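Local coordinates for protein beta sliding clamp (Caulobacter crescentus, PDB 5WCE) that probably encircles DNA as a ring-shaped homodimer, tethering DNA polymerases and other proteins to it so that replication is processive, at residues A[236-239]-A[244-247]; A[57-62]-A[125-130]. All coordinates share one frame; numbering follows the deposited sequence. Where two conformers were deposited one is given.

Contact 1 of 2, residues A[236-239]-A[244-247]; sequences VRFE and ALTS
The beta hairpin of strands 235-240 and 243-248, in the central domain, pairs V236 with S247 and F238 with L245 as antiparallel hydrogen-bonded pairs. Each pair is closed by two backbone bonds: S247 N gives to V236 O at 2.8 Å, for example, and F238 N to L245 O at 2.8 Å. On the face bearing V236, F238, L245 and S247, helix 210-220 covers the sheet, which suits the apolar V236, F238 and L245. Here F238 and L245 lie side by side, ring atom CD2 4.1 Å from CD1 of the leucine, and both rest on A216. The S247 hydroxyl is hydrogen-bonded to that of T212. The other face carries R237, whose CG stands anti to the backbone N (chi1 -173°). From there the extended chain of R237 crosses T246, its CD 3.4 Å from OG1 of T246. The small methyl of A244 lies over one face of the guanidinium, CB 3.5 Å from NH2 of R237, without competing for its N-H groups. NH1 forms a salt bridge with E239 OE2, though the modelled separation is doubtfully short, and is hydrogen-bonded to OE1 of Q230. With R135 on the same OE2, two arginines share the glutamate's charge, which would probably favour its ionised form.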
ATOM      1  N   VAL A 236     -26.250 -19.108  -2.872  1.00 25.68           N
ATOM      2  CA  VAL A 236     -26.561 -18.111  -1.882  1.00 25.74           C
ATOM      3  C   VAL A 236     -26.747 -16.781  -2.624  1.00 25.06           C
ATOM      4  O   VAL A 236     -26.091 -16.535  -3.645  1.00 23.43           O
ATOM      5  CB  VAL A 236     -25.492 -18.088  -0.765  1.00 25.93           C
ATOM      6  CG1 VAL A 236     -24.138 -17.700  -1.256  1.00 24.94           C
ATOM      7  CG2 VAL A 236     -25.856 -17.114   0.315  1.00 27.70           C
ATOM      8  N   ARG A 237     -27.689 -15.973  -2.160  1.00 25.35           N
ATOM      9  CA  ARG A 237     -27.947 -14.647  -2.732  1.00 25.26           C
ATOM     10  C   ARG A 237     -28.108 -13.618  -1.622  1.00 25.37           C
ATOM     11  O   ARG A 237     -28.870 -13.810  -0.664  1.00 24.80           O
ATOM     12  CB  ARG A 237     -29.159 -14.671  -3.634  1.00 26.83           C
ATOM     13  CG  ARG A 237     -29.427 -13.384  -4.423  1.00 27.44           C
ATOM     14  CD  ARG A 237     -30.444 -13.653  -5.501  1.00 29.90           C
ATOM     15  NE  ARG A 237     -30.690 -12.469  -6.290  1.00 31.21           N
ATOM     16  CZ  ARG A 237     -31.478 -11.462  -5.952  1.00 34.69           C
ATOM     17  NH1 ARG A 237     -32.200 -11.504  -4.826  1.00 37.87           N
ATOM     18  NH2 ARG A 237     -31.627 -10.440  -6.810  1.00 35.72           N
ATOM     19  N   PHE A 238     -27.375 -12.523  -1.754  1.00 24.55           N
ATOM     20  CA  PHE A 238     -27.468 -11.392  -0.857  1.00 25.44           C
ATOM     21  C   PHE A 238     -28.067 -10.265  -1.692  1.00 27.57           C
ATOM     22  O   PHE A 238     -27.528  -9.926  -2.760  1.00 26.90           O
ATOM     23  CB  PHE A 238     -26.120 -10.953  -0.384  1.00 24.46           C
ATOM     24  CG  PHE A 238     -25.328 -11.990   0.333  1.00 25.11           C
ATOM     25  CD1 PHE A 238     -25.352 -12.044   1.729  1.00 25.71           C
ATOM     26  CD2 PHE A 238     -24.440 -12.833  -0.365  1.00 24.85           C
ATOM     27  CE1 PHE A 238     -24.601 -12.977   2.408  1.00 25.69           C
ATOM     28  CE2 PHE A 238     -23.686 -13.760   0.326  1.00 24.98           C
ATOM     29  CZ  PHE A 238     -23.767 -13.821   1.715  1.00 25.49           C
ATOM     30  N   GLU A 239     -29.136  -9.672  -1.204  1.00 29.93           N
ATOM     31  CA  GLU A 239     -29.692  -8.450  -1.808  1.00 33.73           C
ATOM     32  C   GLU A 239     -29.498  -7.215  -0.895  1.00 34.85           C
ATOM     33  O   GLU A 239     -29.904  -7.235   0.298  1.00 36.26           O
ATOM     34  CB  GLU A 239     -31.168  -8.669  -2.023  1.00 36.58           C
ATOM     35  CG  GLU A 239     -31.690  -8.439  -3.406  1.00 41.79           C
ATOM     36  CD  GLU A 239     -33.169  -8.663  -3.429  1.00 45.34           C
ATOM     37  OE1 GLU A 239     -33.921  -7.898  -2.763  1.00 50.93           O
ATOM     38  OE2 GLU A 239     -33.590  -9.658  -4.037  1.00 49.45           O
ATOM     39  N   ALA A 244     -27.233  -6.769  -5.922  1.00 23.09           N
ATOM     40  CA  ALA A 244     -27.412  -8.184  -5.433  1.00 22.59           C
ATOM     41  C   ALA A 244     -26.194  -9.014  -5.793  1.00 22.46           C
ATOM     42  O   ALA A 244     -25.522  -8.780  -6.827  1.00 22.93           O
ATOM     43  CB  ALA A 244     -28.664  -8.792  -6.019  1.00 23.05           C
ATOM     44  N   LEU A 245     -25.823  -9.949  -4.945  1.00 22.24           N
ATOM     45  CA  LEU A 245     -24.692 -10.820  -5.205  1.00 22.14           C
ATOM     46  C   LEU A 245     -25.223 -12.244  -5.132  1.00 21.68           C
ATOM     47  O   LEU A 245     -25.772 -12.639  -4.094  1.00 21.28           O
ATOM     48  CB  LEU A 245     -23.628 -10.551  -4.151  1.00 22.86           C
ATOM     49  CG  LEU A 245     -22.269 -11.222  -4.194  1.00 25.84           C
ATOM     50  CD1 LEU A 245     -21.609 -11.081  -2.803  1.00 26.99           C
ATOM     51  CD2 LEU A 245     -22.283 -12.672  -4.495  1.00 27.93           C
ATOM     52  N   THR A 246     -25.150 -12.981  -6.233  1.00 20.97           N
ATOM     53  CA  THR A 246     -25.575 -14.385  -6.263  1.00 20.97           C
ATOM     54  C   THR A 246     -24.319 -15.230  -6.448  1.00 21.25           C
ATOM     55  O   THR A 246     -23.483 -14.925  -7.323  1.00 20.78           O
ATOM     56  CB  THR A 246     -26.574 -14.639  -7.402  1.00 21.53           C
ATOM     57  OG1 THR A 246     -27.626 -13.670  -7.368  1.00 20.18           O
ATOM     58  CG2 THR A 246     -27.124 -16.021  -7.315  1.00 22.10           C
ATOM     59  N   SER A 247     -24.163 -16.292  -5.652  1.00 20.63           N
ATOM     60  CA  SER A 247     -22.926 -17.100  -5.687  1.00 20.61           C
ATOM     61  C   SER A 247     -23.191 -18.577  -5.580  1.00 21.91           C
ATOM     62  O   SER A 247     -24.109 -19.027  -4.833  1.00 21.41           O
ATOM     63  CB  SER A 247     -21.969 -16.666  -4.541  1.00 20.18           C
ATOM     64  OG  SER A 247     -20.804 -17.496  -4.459  1.00 20.44           O
TER

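Contact 2 of 2, residues A[57-62]-A[125-130]; sequences DMEIID and PVMSSD
D57 and M58 meet M127 where strand 58-65, at the middle of a sheet that runs on into the central domain, is flanked by the loop from strand 112-116 toward strand 136-139. D57 contributes its carbonyl: its O lies 3.6 Å from CE of M127. At M58 it is the backbone that touches, CA 3.8 Å from the same methyl, while its own side chain turns away to pack on helix 210-220. M127 manages this because its flexible thioether bends at chi2 (78°) and again at chi3, laying the methyl against the strand. E59 comes next and carries the polar half of the contact. A trans first torsion (chi1 177°) sends its chain out past M127 in the opposite direction, and OE1 of E59 comes 3.6 Å from CB of that methionine. The buried carboxylate reaches the loop backbone through water. One water donates to OE1 of E59 at 2.5 Å and to O of P125 at 2.8 Å; a second probably donates to OE1 and takes the N-H of M127. Cutting E59 back to an alanine is likely to leave these waters without their acceptor and the loop backbone without this link to the strand. OE2 of E59 has a water of its own, 2.7 Å away, which also approaches O of M127 at a long 3.2 Å.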
ATOM      1  N   ASP A  57     -18.097 -17.938 -10.542  1.00 26.08           N
ATOM      2  CA  ASP A  57     -18.529 -18.396  -9.209  1.00 27.23           C
ATOM      3  C   ASP A  57     -19.619 -17.528  -8.631  1.00 24.96           C
ATOM      4  O   ASP A  57     -20.550 -18.017  -7.971  1.00 24.31           O
ATOM      5  CB  ASP A  57     -17.343 -18.454  -8.247  1.00 29.27           C
ATOM      6  CG  ASP A  57     -16.336 -19.522  -8.648  1.00 31.98           C
ATOM      7  OD1 ASP A  57     -16.733 -20.628  -9.088  1.00 34.53           O
ATOM      8  OD2 ASP A  57     -15.141 -19.243  -8.568  1.00 33.61           O
ATOM      9  N   MET A  58     -19.522 -16.228  -8.880  1.00 23.50           N
ATOM     10  CA  MET A  58     -20.479 -15.282  -8.383  1.00 22.57           C
ATOM     11  C   MET A  58     -20.776 -14.181  -9.394  1.00 22.94           C
ATOM     12  O   MET A  58     -19.977 -13.953 -10.333  1.00 21.90           O
ATOM     13  CB  MET A  58     -20.001 -14.678  -7.101  1.00 23.55           C
ATOM     14  CG  MET A  58     -18.885 -13.647  -7.270  1.00 24.43           C
ATOM     15  SD  MET A  58     -18.027 -13.227  -5.731  1.00 27.10           S
ATOM     16  CE  MET A  58     -17.058 -14.726  -5.738  1.00 26.29           C
ATOM     17  N   GLU A  59     -21.940 -13.572  -9.194  1.00 21.73           N
ATOM     18  CA  GLU A  59     -22.426 -12.516 -10.079  1.00 22.11           C
ATOM     19  C   GLU A  59     -22.843 -11.356  -9.221  1.00 20.88           C
ATOM     20  O   GLU A  59     -23.600 -11.551  -8.244  1.00 21.13           O
ATOM     21  CB  GLU A  59     -23.629 -13.000 -10.883  1.00 22.84           C
ATOM     22  CG  GLU A  59     -24.263 -11.944 -11.794  1.00 23.77           C
ATOM     23  CD  GLU A  59     -25.617 -12.401 -12.280  1.00 24.52           C
ATOM     24  OE1 GLU A  59     -25.684 -12.792 -13.425  1.00 24.63           O
ATOM     25  OE2 GLU A  59     -26.555 -12.456 -11.456  1.00 25.19           O
ATOM     26  N   ILE A  60     -22.416 -10.155  -9.575  1.00 19.09           N
ATOM     27  CA  ILE A  60     -22.938  -8.966  -8.929  1.00 18.86           C
ATOM     28  C   ILE A  60     -23.794  -8.245  -9.952  1.00 19.09           C
ATOM     29  O   ILE A  60     -23.341  -8.098 -11.118  1.00 18.07           O
ATOM     30  CB  ILE A  60     -21.837  -8.011  -8.438  1.00 19.42           C
ATOM     31  CG1 ILE A  60     -20.805  -8.732  -7.546  1.00 20.67           C
ATOM     32  CG2 ILE A  60     -22.456  -6.870  -7.693  1.00 20.00           C
ATOM     33  CD1 ILE A  60     -19.654  -7.855  -7.028  1.00 20.13           C
ATOM     34  N   ILE A  61     -24.976  -7.813  -9.523  1.00 19.34           N
ATOM     35  CA  ILE A  61     -25.896  -7.008 -10.367  0.60 20.75           C
ATOM     36  C   ILE A  61     -26.178  -5.706  -9.642  1.00 20.83           C
ATOM     37  O   ILE A  61     -26.142  -5.644  -8.377  1.00 21.43           O
ATOM     38  CB  ILE A  61     -27.202  -7.774 -10.714  0.60 21.95           C
ATOM     39  CG1 ILE A  61     -26.882  -9.112 -11.415  0.60 22.58           C
ATOM     40  CG2 ILE A  61     -28.118  -6.995 -11.662  0.60 22.74           C
ATOM     41  CD1 ILE A  61     -28.097  -9.887 -11.901  0.60 23.78           C
ATOM     42  N   ASP A  62     -26.456  -4.644 -10.405  1.00 21.03           N
ATOM     43  CA  ASP A  62     -26.850  -3.390  -9.828  1.00 22.04           C
ATOM     44  C   ASP A  62     -27.664  -2.626 -10.841  1.00 23.76           C
ATOM     45  O   ASP A  62     -27.772  -3.044 -12.020  1.00 24.38           O
ATOM     46  CB  ASP A  62     -25.625  -2.623  -9.308  1.00 22.34           C
ATOM     47  CG  ASP A  62     -25.969  -1.500  -8.269  1.00 23.64           C
ATOM     48  OD1 ASP A  62     -27.109  -1.334  -7.808  1.00 25.96           O
ATOM     49  OD2 ASP A  62     -25.067  -0.713  -7.961  1.00 26.07           O
ATOM     50  N   PRO A 125     -22.285 -14.920 -19.421  1.00 28.16           N
ATOM     51  CA  PRO A 125     -22.883 -16.043 -18.639  1.00 29.53           C
ATOM     52  C   PRO A 125     -24.142 -15.660 -17.872  1.00 30.67           C
ATOM     53  O   PRO A 125     -24.351 -14.536 -17.505  1.00 30.88           O
ATOM     54  CB  PRO A 125     -21.797 -16.453 -17.663  1.00 29.27           C
ATOM     55  CG  PRO A 125     -20.580 -15.634 -18.018  1.00 28.73           C
ATOM     56  CD  PRO A 125     -20.908 -14.608 -19.046  1.00 27.26           C
ATOM     57  N   VAL A 126     -24.985 -16.656 -17.634  1.00 34.15           N
ATOM     58  CA  VAL A 126     -26.287 -16.513 -17.005  1.00 35.59           C
ATOM     59  C   VAL A 126     -26.105 -17.232 -15.682  1.00 35.03           C
ATOM     60  O   VAL A 126     -25.657 -18.365 -15.666  1.00 36.81           O
ATOM     61  CB  VAL A 126     -27.334 -17.243 -17.856  1.00 38.50           C
ATOM     62  CG1 VAL A 126     -28.680 -17.376 -17.134  1.00 39.52           C
ATOM     63  CG2 VAL A 126     -27.429 -16.538 -19.212  1.00 40.05           C
ATOM     64  N   MET A 127     -26.339 -16.533 -14.589  1.00 35.08           N
ATOM     65  CA  MET A 127     -26.308 -17.162 -13.265  1.00 36.85           C
ATOM     66  C   MET A 127     -27.763 -17.437 -12.895  1.00 36.71           C
ATOM     67  O   MET A 127     -28.541 -16.501 -12.765  1.00 35.87           O
ATOM     68  CB  MET A 127     -25.676 -16.205 -12.262  1.00 36.04           C
ATOM     69  CG  MET A 127     -25.891 -16.592 -10.798  1.00 37.76           C
ATOM     70  SD  MET A 127     -24.793 -17.902 -10.276  1.00 40.49           S
ATOM     71  CE  MET A 127     -23.217 -17.110 -10.201  1.00 36.43           C
ATOM     72  N   SER A 128     -28.123 -18.699 -12.701  1.00 40.07           N
ATOM     73  CA  SER A 128     -29.521 -19.021 -12.426  1.00 42.42           C
ATOM     74  C   SER A 128     -29.740 -18.900 -10.917  1.00 43.73           C
ATOM     75  O   SER A 128     -28.826 -19.213 -10.134  1.00 42.55           O
ATOM     76  CB  SER A 128     -29.863 -20.406 -12.926  1.00 46.22           C
ATOM     77  OG  SER A 128     -28.993 -21.333 -12.316  1.00 50.36           O
ATOM     78  N   SER A 129     -30.914 -18.389 -10.545  1.00 43.96           N
ATOM     79  CA  SER A 129     -31.357 -18.297  -9.166  1.00 44.71           C
ATOM     80  C   SER A 129     -32.536 -19.255  -8.837  1.00 43.70           C
ATOM     81  O   SER A 129     -33.247 -19.035  -7.891  1.00 44.04           O
ATOM     82  CB  SER A 129     -31.741 -16.854  -8.866  1.00 45.28           C
ATOM     83  OG  SER A 129     -33.101 -16.565  -9.203  1.00 47.96           O
ATOM     84  N   ASP A 130     -32.679 -20.333  -9.600  1.00 43.51           N
ATOM     85  CA  ASP A 130     -33.661 -21.365  -9.300  1.00 44.45           C
ATOM     86  C   ASP A 130     -33.286 -22.048  -8.024  1.00 42.75           C
ATOM     87  O   ASP A 130     -32.097 -22.179  -7.716  1.00 43.30           O
ATOM     88  CB  ASP A 130     -33.730 -22.430 -10.415  1.00 46.42           C
ATOM     89  CG  ASP A 130     -34.261 -21.895 -11.712  1.00 46.94           C
ATOM     90  OD1 ASP A 130     -34.752 -20.739 -11.752  1.00 47.19           O
ATOM     91  OD2 ASP A 130     -34.194 -22.658 -12.702  1.00 50.33           O
TER
HETATM   92  O   HOH W   1     -23.795 -13.660 -14.892  1.00 33.10           O
HETATM   93  O   HOH W   2     -27.545 -14.023 -14.943  1.00 34.26           O
HETATM   94  O   HOH W   3     -28.960 -13.366 -12.194  1.00 52.08           O

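Both contacts reach one antiparallel sheet, their centres about 8 Å apart: contact 1 lies within it, and contact 2 sets the loop 125-130 against its strand 58-65. Strand 243-248 of contact 1 is the neighbour of that strand, so the sheet passes from the central domain into the N-terminal one. Two probable hydrogen bonds make the seam: E59 N to T246 O, 2.8 Å, and A244 N to I61 O, 2.9 Å. Side chains cross it as well. M58 joins L245 and S247 on the face covered by helix 210-220, whereas M127 reaches T246 on the other face, bringing the loop over both strands. In ring-shaped DNA processivity factors of this family, such sheets form the outer layer and helices line the DNA channel.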